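Local atomic coordinates of possible prolidase (Bifidobacterium longum NCC2705, PDB entry 2P9B), a protein that probably hydrolyses carbon-nitrogen bonds other than peptide bonds and may be a prolidase-like amidohydrolase, its substrate not established. Residues Ile242-Val253 against Val261-Val269; Gly208-Ile216 against Gln315-Met326. All coordinates share one frame; numbering follows the deposited sequence.

Interaction 1: Ile242-Val253 against Val261-Val269; sequences IVGAHAQSPEGV and VDTIEHGSV
Strand 243-247 pairs in parallel with Thr263 and Ile264 across the right-handed beta-alpha-beta crossover made by helix 250-259, a unit of the TIM-barrel fold of amidohydrolases. Backbone bonds come first: Thr263 N to Val243 O and Ala245 N to Thr263 O, after which Glu265 N meets Ala245 O at 2.9 Å, and Ala247 N and Gly267 N carry the pairing past the corner at Glu265. Among polar side chains, Asp262 OD2 takes Val243 N at 2.8 Å on its anti lone pair, an almost straight bond (172°), and also meets His237 NE2. With an alanine at Asp262, Val243 N and His237 would probably lose the acceptor they share. The bent chain of Glu265 (chi2 67°) brings OE2 to Thr263 OG1, whose hydroxyl donates to the syn lone pair of OE2 at 2.8 Å, while Arg133 and Lys203 form salt bridges with the carboxylate. Beyond the corner, His246 turns its ring edge toward the face of His266. Apolar contacts line the helix side: Ala245 CB sits 3.6 Å from Val261 CG1, and Val253 crosses Ile264 at about a right angle, its CG2 also lying 3.6 Å from Ser268 OG.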
ATOM      1  N   ILE A 242      -1.971  10.721   8.652  1.00 12.73           N
ATOM      2  CA  ILE A 242      -3.128   9.879   8.356  1.00 12.14           C
ATOM      3  C   ILE A 242      -3.182   8.640   9.243  1.00 10.72           C
ATOM      4  O   ILE A 242      -2.160   8.026   9.555  1.00 12.81           O
ATOM      5  CB  ILE A 242      -3.161   9.425   6.877  1.00 14.15           C
ATOM      6  CG1 ILE A 242      -1.881   8.680   6.526  1.00 17.09           C
ATOM      7  CG2 ILE A 242      -3.358  10.630   5.967  1.00 16.74           C
ATOM      8  CD1 ILE A 242      -1.950   7.969   5.182  1.00 20.37           C
ATOM      9  N   VAL A 243      -4.397   8.279   9.636  1.00 11.54           N
ATOM     10  CA  VAL A 243      -4.636   7.143  10.511  1.00 11.65           C
ATOM     11  C   VAL A 243      -5.353   6.003   9.800  1.00 12.37           C
ATOM     12  O   VAL A 243      -6.315   6.221   9.070  1.00 12.70           O
ATOM     13  CB  VAL A 243      -5.488   7.581  11.720  1.00 12.60           C
ATOM     14  CG1 VAL A 243      -5.772   6.396  12.630  1.00 13.07           C
ATOM     15  CG2 VAL A 243      -4.770   8.689  12.477  1.00 13.24           C
ATOM     16  N   GLY A 244      -4.862   4.789  10.022  1.00 10.33           N
ATOM     17  CA  GLY A 244      -5.466   3.612   9.440  1.00 10.55           C
ATOM     18  C   GLY A 244      -5.940   2.729  10.571  1.00 10.89           C
ATOM     19  O   GLY A 244      -5.324   2.686  11.639  1.00 11.79           O
ATOM     20  N   ALA A 245      -7.053   2.040  10.360  1.00 10.84           N
ATOM     21  CA  ALA A 245      -7.574   1.159  11.386  1.00 11.30           C
ATOM     22  C   ALA A 245      -7.891  -0.175  10.751  1.00 12.47           C
ATOM     23  O   ALA A 245      -8.525  -0.243   9.704  1.00 13.78           O
ATOM     24  CB  ALA A 245      -8.830   1.750  12.008  1.00 13.49           C
ATOM     25  N   HIS A 246      -7.416  -1.232  11.379  1.00 14.27           N
ATOM     26  CA  HIS A 246      -7.677  -2.564  10.889  1.00 16.29           C
ATOM     27  C   HIS A 246      -9.002  -2.969  11.537  1.00 15.44           C
ATOM     28  O   HIS A 246      -9.152  -2.921  12.757  1.00 15.36           O
ATOM     29  CB  HIS A 246      -6.493  -3.461  11.272  1.00 24.53           C
ATOM     30  CG  HIS A 246      -6.856  -4.670  12.066  1.00 31.64           C
ATOM     31  ND1 HIS A 246      -7.532  -5.742  11.524  1.00 34.78           N
ATOM     32  CD2 HIS A 246      -6.579  -5.006  13.348  1.00 35.28           C
ATOM     33  CE1 HIS A 246      -7.650  -6.689  12.438  1.00 36.57           C
ATOM     34  NE2 HIS A 246      -7.080  -6.269  13.554  1.00 37.30           N
ATOM     35  N   ALA A 247      -9.981  -3.307  10.704  1.00 15.02           N
ATOM     36  CA  ALA A 247     -11.298  -3.698  11.194  1.00 15.70           C
ATOM     37  C   ALA A 247     -11.893  -4.728  10.246  1.00 16.91           C
ATOM     38  O   ALA A 247     -11.915  -4.518   9.035  1.00 16.70           O
ATOM     39  CB  ALA A 247     -12.202  -2.477  11.278  1.00 15.85           C
ATOM     40  N   GLN A 248     -12.361  -5.843  10.801  1.00 17.03           N
ATOM     41  CA  GLN A 248     -12.957  -6.903   9.994  1.00 17.06           C
ATOM     42  C   GLN A 248     -14.413  -7.202  10.358  1.00 17.99           C
ATOM     43  O   GLN A 248     -14.894  -8.323  10.187  1.00 18.97           O
ATOM     44  CB  GLN A 248     -12.113  -8.189  10.076  1.00 17.85           C
ATOM     45  CG  GLN A 248     -11.489  -8.513  11.438  1.00 18.00           C
ATOM     46  CD  GLN A 248     -12.506  -8.897  12.506  1.00 18.97           C
ATOM     47  OE1 GLN A 248     -12.510 -10.029  13.007  1.00 19.95           O
ATOM     48  NE2 GLN A 248     -13.360  -7.956  12.869  1.00 16.66           N
ATOM     49  N   SER A 249     -15.112  -6.183  10.845  1.00 17.53           N
ATOM     50  CA  SER A 249     -16.513  -6.324  11.220  1.00 17.86           C
ATOM     51  C   SER A 249     -17.202  -4.983  11.028  1.00 16.94           C
ATOM     52  O   SER A 249     -16.584  -3.934  11.176  1.00 15.80           O
ATOM     53  CB  SER A 249     -16.641  -6.744  12.685  1.00 18.91           C
ATOM     54  OG  SER A 249     -16.257  -5.687  13.552  1.00 21.25           O
ATOM     55  N   PRO A 250     -18.498  -5.000  10.695  1.00 16.51           N
ATOM     56  CA  PRO A 250     -19.229  -3.745  10.495  1.00 16.42           C
ATOM     57  C   PRO A 250     -19.165  -2.820  11.712  1.00 16.10           C
ATOM     58  O   PRO A 250     -19.074  -1.605  11.567  1.00 15.63           O
ATOM     59  CB  PRO A 250     -20.649  -4.217  10.203  1.00 17.09           C
ATOM     60  CG  PRO A 250     -20.427  -5.524   9.518  1.00 17.76           C
ATOM     61  CD  PRO A 250     -19.340  -6.160  10.357  1.00 17.71           C
ATOM     62  N   GLU A 251     -19.228  -3.388  12.912  1.00 15.64           N
ATOM     63  CA  GLU A 251     -19.168  -2.562  14.109  1.00 15.86           C
ATOM     64  C   GLU A 251     -17.808  -1.876  14.209  1.00 15.61           C
ATOM     65  O   GLU A 251     -17.725  -0.698  14.558  1.00 15.05           O
ATOM     66  CB  GLU A 251     -19.417  -3.403  15.361  1.00 17.70           C
ATOM     67  CG  GLU A 251     -19.441  -2.596  16.653  1.00 18.38           C
ATOM     68  CD  GLU A 251     -20.408  -1.416  16.606  1.00 19.22           C
ATOM     69  OE1 GLU A 251     -21.439  -1.507  15.907  1.00 19.25           O
ATOM     70  OE2 GLU A 251     -20.147  -0.403  17.287  1.00 20.13           O
ATOM     71  N   GLY A 252     -16.749  -2.617  13.896  1.00 15.16           N
ATOM     72  CA  GLY A 252     -15.410  -2.058  13.952  1.00 14.85           C
ATOM     73  C   GLY A 252     -15.231  -0.970  12.916  1.00 15.82           C
ATOM     74  O   GLY A 252     -14.642   0.082  13.180  1.00 16.16           O
ATOM     75  N   VAL A 253     -15.744  -1.222  11.720  1.00 14.21           N
ATOM     76  CA  VAL A 253     -15.644  -0.244  10.649  1.00 13.40           C
ATOM     77  C   VAL A 253     -16.430   1.003  11.030  1.00 14.47           C
ATOM     78  O   VAL A 253     -15.939   2.122  10.884  1.00 14.20           O
ATOM     79  CB  VAL A 253     -16.182  -0.832   9.330  1.00 12.81           C
ATOM     80  CG1 VAL A 253     -16.253   0.246   8.259  1.00 13.83           C
ATOM     81  CG2 VAL A 253     -15.268  -1.970   8.879  1.00 13.62           C
ATOM     82  N   VAL A 261     -11.125   7.919  11.303  1.00 13.05           N
ATOM     83  CA  VAL A 261     -10.026   7.160  10.711  1.00 12.70           C
ATOM     84  C   VAL A 261      -9.998   7.405   9.208  1.00 13.12           C
ATOM     85  O   VAL A 261     -11.033   7.364   8.540  1.00 15.68           O
ATOM     86  CB  VAL A 261     -10.188   5.641  10.993  1.00 12.95           C
ATOM     87  CG1 VAL A 261      -9.180   4.832  10.193  1.00 14.49           C
ATOM     88  CG2 VAL A 261      -9.998   5.374  12.467  1.00 13.97           C
ATOM     89  N   ASP A 262      -8.806   7.649   8.677  1.00 11.40           N
ATOM     90  CA  ASP A 262      -8.637   7.928   7.255  1.00 11.79           C
ATOM     91  C   ASP A 262      -8.699   6.722   6.325  1.00 12.08           C
ATOM     92  O   ASP A 262      -9.170   6.836   5.193  1.00 13.38           O
ATOM     93  CB  ASP A 262      -7.336   8.683   7.078  1.00 11.42           C
ATOM     94  CG  ASP A 262      -7.288   9.903   7.960  1.00 13.84           C
ATOM     95  OD1 ASP A 262      -7.996  10.883   7.641  1.00 14.88           O
ATOM     96  OD2 ASP A 262      -6.575   9.871   8.983  1.00 13.94           O
ATOM     97  N   THR A 263      -8.216   5.575   6.790  1.00 11.78           N
ATOM     98  CA  THR A 263      -8.256   4.373   5.969  1.00 11.57           C
ATOM     99  C   THR A 263      -8.709   3.170   6.776  1.00 11.80           C
ATOM    100  O   THR A 263      -8.319   2.999   7.933  1.00 12.34           O
ATOM    101  CB  THR A 263      -6.872   4.036   5.358  1.00 11.64           C
ATOM    102  OG1 THR A 263      -5.940   3.751   6.405  1.00 12.40           O
ATOM    103  CG2 THR A 263      -6.363   5.187   4.520  1.00 13.28           C
ATOM    104  N   ILE A 264      -9.550   2.350   6.162  1.00 11.07           N
ATOM    105  CA  ILE A 264     -10.029   1.139   6.808  1.00 10.60           C
ATOM    106  C   ILE A 264      -9.299  -0.012   6.122  1.00 10.73           C
ATOM    107  O   ILE A 264      -9.346  -0.124   4.896  1.00 11.44           O
ATOM    108  CB  ILE A 264     -11.544   0.943   6.593  1.00  9.84           C
ATOM    109  CG1 ILE A 264     -12.325   2.098   7.233  1.00 12.11           C
ATOM    110  CG2 ILE A 264     -11.980  -0.411   7.159  1.00 11.68           C
ATOM    111  CD1 ILE A 264     -12.202   2.188   8.745  1.00 14.82           C
ATOM    112  N   GLU A 265      -8.612  -0.843   6.904  1.00 11.79           N
ATOM    113  CA  GLU A 265      -7.898  -1.993   6.355  1.00 12.48           C
ATOM    114  C   GLU A 265      -8.729  -3.251   6.561  1.00 12.85           C
ATOM    115  O   GLU A 265      -9.260  -3.478   7.647  1.00 13.72           O
ATOM    116  CB  GLU A 265      -6.532  -2.187   7.019  1.00 14.96           C
ATOM    117  CG  GLU A 265      -5.439  -1.289   6.465  1.00 22.54           C
ATOM    118  CD  GLU A 265      -5.682   0.162   6.771  1.00 24.26           C
ATOM    119  OE1 GLU A 265      -5.893   0.477   7.962  1.00 29.37           O
ATOM    120  OE2 GLU A 265      -5.655   0.985   5.832  1.00 18.98           O
ATOM    121  N   HIS A 266      -8.811  -4.057   5.505  1.00 14.31           N
ATOM    122  CA  HIS A 266      -9.580  -5.302   5.472  1.00 15.63           C
ATOM    123  C   HIS A 266     -11.043  -4.943   5.230  1.00 15.13           C
ATOM    124  O   HIS A 266     -11.549  -5.086   4.120  1.00 15.77           O
ATOM    125  CB  HIS A 266      -9.421  -6.090   6.777  1.00 20.33           C
ATOM    126  CG  HIS A 266      -8.040  -6.630   6.993  1.00 25.89           C
ATOM    127  ND1 HIS A 266      -6.946  -5.818   7.199  1.00 30.90           N
ATOM    128  CD2 HIS A 266      -7.578  -7.901   7.033  1.00 30.92           C
ATOM    129  CE1 HIS A 266      -5.868  -6.567   7.359  1.00 31.85           C
ATOM    130  NE2 HIS A 266      -6.224  -7.835   7.262  1.00 33.65           N
ATOM    131  N   GLY A 267     -11.719  -4.469   6.268  1.00 15.28           N
ATOM    132  CA  GLY A 267     -13.106  -4.075   6.102  1.00 14.36           C
ATOM    133  C   GLY A 267     -14.120  -5.180   6.309  1.00 14.86           C
ATOM    134  O   GLY A 267     -13.782  -6.282   6.735  1.00 15.26           O
ATOM    135  N   SER A 268     -15.371  -4.878   5.988  1.00 14.83           N
ATOM    136  CA  SER A 268     -16.458  -5.830   6.163  1.00 15.29           C
ATOM    137  C   SER A 268     -17.560  -5.514   5.171  1.00 15.06           C
ATOM    138  O   SER A 268     -17.424  -4.606   4.357  1.00 14.32           O
ATOM    139  CB  SER A 268     -17.028  -5.693   7.571  1.00 17.74           C
ATOM    140  OG  SER A 268     -17.626  -4.414   7.732  1.00 21.50           O
ATOM    141  N   VAL A 269     -18.656  -6.259   5.251  1.00 14.96           N
ATOM    142  CA  VAL A 269     -19.781  -5.997   4.372  1.00 15.81           C
ATOM    143  C   VAL A 269     -20.304  -4.617   4.779  1.00 16.13           C
ATOM    144  O   VAL A 269     -20.242  -4.243   5.954  1.00 16.98           O
ATOM    145  CB  VAL A 269     -20.879  -7.074   4.538  1.00 17.33           C
ATOM    146  CG1 VAL A 269     -21.360  -7.112   5.976  1.00 19.32           C
ATOM    147  CG2 VAL A 269     -22.031  -6.790   3.580  1.00 19.23           C
TER

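Interaction 2: Gly208-Ile216 against Gln315-Met326; sequences GGVTDAQEI and QLENSKNVVGGM
The loop that follows strand 202-205 of the barrel folds over helix 313-335 through a type I beta turn, Gly209 to Asp212. Inside the turn Asp212 OD2 accepts from Gly209 N at 2.7 Å, using its anti lone pair. One direct hydrogen bond joins turn and helix: Asn318 ND2 donates to Thr211 O at 2.9 Å, coming from above the carbonyl plane rather than along a lone pair. Val210 supplies the apolar contact, its CG1 4.0 Å from Val322 CG1. With CG1 anti to the backbone N (chi1 173°), that methyl lies over Ser319 and Val323, leaving CG2 toward the selenium of selenomethionine Met326. Thr211 and Gln315 lie side by side, and Thr211 CG2 rests 3.3 Å from Ser319 OG, a hydroxyl already donated to Gln315 O. Waters fill out the polar edge: one is held by Thr211 OG1, Asp212 OD1 and Gln315 NE2, a second bridges Asp212 O and Asn318 O, a third Gln214 OE1 and Asn321 O. Gln315 OE1 accepts from Thr312 N, and Gln214 NE2 reaches Gln248 O. This loop lies at the C-terminal end of the barrel strands, the end where TIM barrels carry their active sites.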
ATOM      1  N   GLY A 208     -10.141  -7.588  16.142  1.00 22.58           N
ATOM      2  CA  GLY A 208      -9.188  -8.681  16.116  1.00 23.90           C
ATOM      3  C   GLY A 208      -8.858  -8.957  14.661  1.00 24.43           C
ATOM      4  O   GLY A 208      -9.325  -8.231  13.783  1.00 23.31           O
ATOM      5  N   GLY A 209      -8.081 -10.001  14.388  1.00 24.78           N
ATOM      6  CA  GLY A 209      -7.708 -10.308  13.015  1.00 25.92           C
ATOM      7  C   GLY A 209      -8.673 -11.163  12.209  1.00 26.03           C
ATOM      8  O   GLY A 209      -9.780 -11.465  12.654  1.00 25.76           O
ATOM      9  N   VAL A 210      -8.236 -11.555  11.015  1.00 26.17           N
ATOM     10  CA  VAL A 210      -9.038 -12.376  10.107  1.00 26.61           C
ATOM     11  C   VAL A 210      -9.486 -13.706  10.711  1.00 26.31           C
ATOM     12  O   VAL A 210     -10.570 -14.202  10.399  1.00 25.19           O
ATOM     13  CB  VAL A 210      -8.263 -12.676   8.799  1.00 27.82           C
ATOM     14  CG1 VAL A 210      -9.042 -13.662   7.938  1.00 29.04           C
ATOM     15  CG2 VAL A 210      -8.026 -11.386   8.027  1.00 28.59           C
ATOM     16  N   THR A 211      -8.657 -14.288  11.572  1.00 25.48           N
ATOM     17  CA  THR A 211      -8.993 -15.565  12.194  1.00 24.91           C
ATOM     18  C   THR A 211      -9.807 -15.404  13.473  1.00 24.52           C
ATOM     19  O   THR A 211     -10.080 -16.383  14.167  1.00 24.00           O
ATOM     20  CB  THR A 211      -7.722 -16.373  12.520  1.00 25.99           C
ATOM     21  OG1 THR A 211      -6.888 -15.616  13.402  1.00 25.91           O
ATOM     22  CG2 THR A 211      -6.955 -16.691  11.241  1.00 26.09           C
ATOM     23  N   ASP A 212     -10.201 -14.171  13.776  1.00 23.55           N
ATOM     24  CA  ASP A 212     -10.990 -13.897  14.970  1.00 24.29           C
ATOM     25  C   ASP A 212     -12.458 -13.677  14.629  1.00 23.04           C
ATOM     26  O   ASP A 212     -12.814 -13.419  13.479  1.00 21.84           O
ATOM     27  CB  ASP A 212     -10.455 -12.663  15.706  1.00 26.69           C
ATOM     28  CG  ASP A 212      -9.078 -12.887  16.306  1.00 30.69           C
ATOM     29  OD1 ASP A 212      -8.884 -13.920  16.982  1.00 32.11           O
ATOM     30  OD2 ASP A 212      -8.197 -12.024  16.112  1.00 31.47           O
ATOM     31  N   ALA A 213     -13.308 -13.782  15.641  1.00 22.32           N
ATOM     32  CA  ALA A 213     -14.738 -13.592  15.449  1.00 22.02           C
ATOM     33  C   ALA A 213     -15.028 -12.130  15.145  1.00 21.94           C
ATOM     34  O   ALA A 213     -14.240 -11.247  15.479  1.00 21.14           O
ATOM     35  CB  ALA A 213     -15.491 -14.018  16.697  1.00 22.65           C
ATOM     36  N   GLN A 214     -16.156 -11.887  14.490  1.00 21.40           N
ATOM     37  CA  GLN A 214     -16.577 -10.533  14.183  1.00 21.96           C
ATOM     38  C   GLN A 214     -17.407 -10.139  15.391  1.00 23.14           C
ATOM     39  O   GLN A 214     -18.515 -10.634  15.590  1.00 21.81           O
ATOM     40  CB  GLN A 214     -17.410 -10.508  12.906  1.00 21.96           C
ATOM     41  CG  GLN A 214     -16.613 -10.932  11.688  1.00 21.06           C
ATOM     42  CD  GLN A 214     -17.424 -10.914  10.414  1.00 23.71           C
ATOM     43  OE1 GLN A 214     -18.413 -11.638  10.280  1.00 22.61           O
ATOM     44  NE2 GLN A 214     -17.012 -10.084   9.463  1.00 21.56           N
ATOM     45  N   GLU A 215     -16.843  -9.260  16.209  1.00 24.25           N
ATOM     46  CA  GLU A 215     -17.488  -8.829  17.438  1.00 26.19           C
ATOM     47  C   GLU A 215     -18.540  -7.734  17.324  1.00 26.42           C
ATOM     48  O   GLU A 215     -18.593  -6.981  16.348  1.00 24.71           O
ATOM     49  CB  GLU A 215     -16.414  -8.393  18.441  1.00 27.67           C
ATOM     50  CG  GLU A 215     -15.632  -9.537  19.068  1.00 33.36           C
ATOM     51  CD  GLU A 215     -16.468 -10.345  20.041  1.00 36.58           C
ATOM     52  OE1 GLU A 215     -17.067  -9.739  20.952  1.00 40.50           O
ATOM     53  OE2 GLU A 215     -16.524 -11.585  19.902  1.00 39.75           O
ATOM     54  N   ILE A 216     -19.386  -7.673  18.347  1.00 26.86           N
ATOM     55  CA  ILE A 216     -20.441  -6.676  18.455  1.00 28.12           C
ATOM     56  C   ILE A 216     -20.480  -6.217  19.907  1.00 29.68           C
ATOM     57  O   ILE A 216     -19.756  -6.763  20.750  1.00 30.81           O
ATOM     58  CB  ILE A 216     -21.830  -7.250  18.050  1.00 28.24           C
ATOM     59  CG1 ILE A 216     -22.050  -8.628  18.682  1.00 28.25           C
ATOM     60  CG2 ILE A 216     -21.937  -7.331  16.541  1.00 30.16           C
ATOM     61  CD1 ILE A 216     -22.518  -8.592  20.120  1.00 30.17           C
ATOM     62  N   GLN A 315     -10.711 -21.141  13.591  1.00 29.40           N
ATOM     63  CA  GLN A 315     -10.019 -20.046  12.922  1.00 27.52           C
ATOM     64  C   GLN A 315     -10.361 -20.038  11.438  1.00 26.08           C
ATOM     65  O   GLN A 315     -10.472 -18.975  10.832  1.00 23.94           O
ATOM     66  CB  GLN A 315      -8.505 -20.169  13.094  1.00 29.28           C
ATOM     67  CG  GLN A 315      -8.021 -19.950  14.513  1.00 31.11           C
ATOM     68  CD  GLN A 315      -6.510 -19.949  14.612  1.00 33.21           C
ATOM     69  OE1 GLN A 315      -5.847 -20.890  14.174  1.00 32.65           O
ATOM     70  NE2 GLN A 315      -5.955 -18.885  15.188  1.00 33.89           N
ATOM     71  N   LEU A 316     -10.524 -21.225  10.857  1.00 25.25           N
ATOM     72  CA  LEU A 316     -10.865 -21.333   9.442  1.00 24.44           C
ATOM     73  C   LEU A 316     -12.271 -20.792   9.228  1.00 24.41           C
ATOM     74  O   LEU A 316     -12.522 -20.044   8.282  1.00 22.21           O
ATOM     75  CB  LEU A 316     -10.797 -22.792   8.970  1.00 24.50           C
ATOM     76  CG  LEU A 316     -11.254 -23.049   7.529  1.00 25.07           C
ATOM     77  CD1 LEU A 316     -10.371 -22.282   6.546  1.00 25.83           C
ATOM     78  CD2 LEU A 316     -11.205 -24.540   7.236  1.00 24.72           C
ATOM     79  N   GLU A 317     -13.188 -21.175  10.111  1.00 22.90           N
ATOM     80  CA  GLU A 317     -14.567 -20.713  10.021  1.00 23.46           C
ATOM     81  C   GLU A 317     -14.595 -19.195  10.179  1.00 21.74           C
ATOM     82  O   GLU A 317     -15.285 -18.498   9.434  1.00 20.33           O
ATOM     83  CB  GLU A 317     -15.420 -21.374  11.106  1.00 25.92           C
ATOM     84  CG  GLU A 317     -16.883 -20.945  11.125  1.00 30.55           C
ATOM     85  CD  GLU A 317     -17.570 -21.135   9.787  1.00 33.32           C
ATOM     86  OE1 GLU A 317     -17.243 -22.115   9.085  1.00 36.12           O
ATOM     87  OE2 GLU A 317     -18.448 -20.312   9.440  1.00 35.91           O
ATOM     88  N   ASN A 318     -13.841 -18.686  11.150  1.00 20.21           N
ATOM     89  CA  ASN A 318     -13.785 -17.244  11.371  1.00 20.85           C
ATOM     90  C   ASN A 318     -13.260 -16.560  10.111  1.00 19.38           C
ATOM     91  O   ASN A 318     -13.822 -15.568   9.648  1.00 18.50           O
ATOM     92  CB  ASN A 318     -12.871 -16.907  12.557  1.00 21.51           C
ATOM     93  CG  ASN A 318     -13.501 -17.236  13.902  1.00 23.27           C
ATOM     94  OD1 ASN A 318     -14.726 -17.254  14.040  1.00 24.79           O
ATOM     95  ND2 ASN A 318     -12.663 -17.474  14.907  1.00 23.58           N
ATOM     96  N   SER A 319     -12.180 -17.108   9.561  1.00 18.31           N
ATOM     97  CA  SER A 319     -11.561 -16.576   8.358  1.00 17.74           C
ATOM     98  C   SER A 319     -12.530 -16.525   7.182  1.00 17.61           C
ATOM     99  O   SER A 319     -12.589 -15.527   6.463  1.00 17.33           O
ATOM    100  CB  SER A 319     -10.335 -17.417   7.991  1.00 19.06           C
ATOM    101  OG  SER A 319      -9.345 -17.326   8.999  1.00 18.00           O
ATOM    102  N   LYS A 320     -13.293 -17.597   6.983  1.00 17.84           N
ATOM    103  CA  LYS A 320     -14.257 -17.630   5.890  1.00 17.83           C
ATOM    104  C   LYS A 320     -15.288 -16.516   6.053  1.00 16.96           C
ATOM    105  O   LYS A 320     -15.643 -15.849   5.084  1.00 16.92           O
ATOM    106  CB  LYS A 320     -14.970 -18.993   5.826  1.00 20.76           C
ATOM    107  CG  LYS A 320     -14.061 -20.173   5.495  1.00 24.63           C
ATOM    108  CD  LYS A 320     -14.847 -21.483   5.446  1.00 27.84           C
ATOM    109  CE  LYS A 320     -13.954 -22.660   5.075  1.00 30.23           C
ATOM    110  NZ  LYS A 320     -13.317 -22.472   3.741  1.00 33.33           N
ATOM    111  N   ASN A 321     -15.760 -16.296   7.278  1.00 17.54           N
ATOM    112  CA  ASN A 321     -16.754 -15.248   7.495  1.00 16.92           C
ATOM    113  C   ASN A 321     -16.163 -13.857   7.274  1.00 17.27           C
ATOM    114  O   ASN A 321     -16.789 -13.004   6.655  1.00 18.33           O
ATOM    115  CB  ASN A 321     -17.361 -15.352   8.896  1.00 18.77           C
ATOM    116  CG  ASN A 321     -18.066 -16.680   9.122  1.00 17.14           C
ATOM    117  OD1 ASN A 321     -18.464 -17.353   8.170  1.00 18.99           O
ATOM    118  ND2 ASN A 321     -18.234 -17.053  10.379  1.00 19.79           N
ATOM    119  N   VAL A 322     -14.956 -13.633   7.773  1.00 15.99           N
ATOM    120  CA  VAL A 322     -14.301 -12.340   7.600  1.00 16.38           C
ATOM    121  C   VAL A 322     -13.939 -12.065   6.141  1.00 15.68           C
ATOM    122  O   VAL A 322     -14.167 -10.964   5.638  1.00 15.90           O
ATOM    123  CB  VAL A 322     -13.014 -12.246   8.445  1.00 16.32           C
ATOM    124  CG1 VAL A 322     -12.139 -11.082   7.952  1.00 17.80           C
ATOM    125  CG2 VAL A 322     -13.372 -12.053   9.906  1.00 17.06           C
ATOM    126  N   VAL A 323     -13.357 -13.056   5.468  1.00 16.66           N
ATOM    127  CA  VAL A 323     -12.958 -12.888   4.074  1.00 17.00           C
ATOM    128  C   VAL A 323     -14.164 -12.648   3.175  1.00 16.80           C
ATOM    129  O   VAL A 323     -14.079 -11.903   2.200  1.00 15.97           O
ATOM    130  CB  VAL A 323     -12.164 -14.113   3.561  1.00 19.34           C
ATOM    131  CG1 VAL A 323     -11.885 -13.972   2.068  1.00 22.28           C
ATOM    132  CG2 VAL A 323     -10.847 -14.218   4.315  1.00 20.99           C
ATOM    133  N   GLY A 324     -15.288 -13.282   3.504  1.00 16.76           N
ATOM    134  CA  GLY A 324     -16.488 -13.087   2.717  1.00 17.11           C
ATOM    135  C   GLY A 324     -16.927 -11.637   2.816  1.00 16.76           C
ATOM    136  O   GLY A 324     -17.365 -11.034   1.835  1.00 18.09           O
ATOM    137  N   GLY A 325     -16.811 -11.078   4.016  1.00 17.33           N
ATOM    138  CA  GLY A 325     -17.177  -9.690   4.228  1.00 16.35           C
ATOM    139  C   GLY A 325     -16.206  -8.747   3.538  1.00 15.31           C
ATOM    140  O   GLY A 325     -16.610  -7.717   3.005  1.00 15.72           O
HETATM  141  N   MSE A 326     -14.916  -9.084   3.553  1.00 14.80           N
HETATM  142  CA  MSE A 326     -13.912  -8.246   2.900  1.00 15.16           C
HETATM  143  C   MSE A 326     -14.198  -8.192   1.401  1.00 15.18           C
HETATM  144  O   MSE A 326     -14.150  -7.130   0.774  1.00 14.74           O
HETATM  145  CB  MSE A 326     -12.496  -8.807   3.127  1.00 17.05           C
HETATM  146  CG  MSE A 326     -11.938  -8.635   4.555  1.00 18.08           C
HETATM  147 SE   MSE A 326     -10.439  -9.753   4.974  1.00 24.97          SE
HETATM  148  CE  MSE A 326      -9.413  -9.409   3.432  1.00 20.13           C
TER
HETATM  149  O   HOH W   1      -7.654 -16.346  16.243  1.00 33.55           O
HETATM  150  O   HOH W   2     -14.943 -14.050  11.920  1.00 22.08           O
HETATM  151  O   HOH W   3     -19.483 -12.166   7.813  1.00 31.93           O

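Overall arrangement
Interaction 1 is the more deeply buried contact, joining neighbouring strands of the barrel close in sequence, whereas interaction 2 is partly buried and brings together a loop and a helix about a hundred residues apart. Their centres lie about 13 Å from each other, and residues 242-269 fall in the chain between the two segments of interaction 2. The chemistry follows the setting: regular backbone bonds and buried charged groups in the first, a single direct hydrogen bond, valine packing and bridging waters in the second. The two contacts meet where Val322 touches Gln248 and Met326 touches His266, so that helix 313-335 borders both.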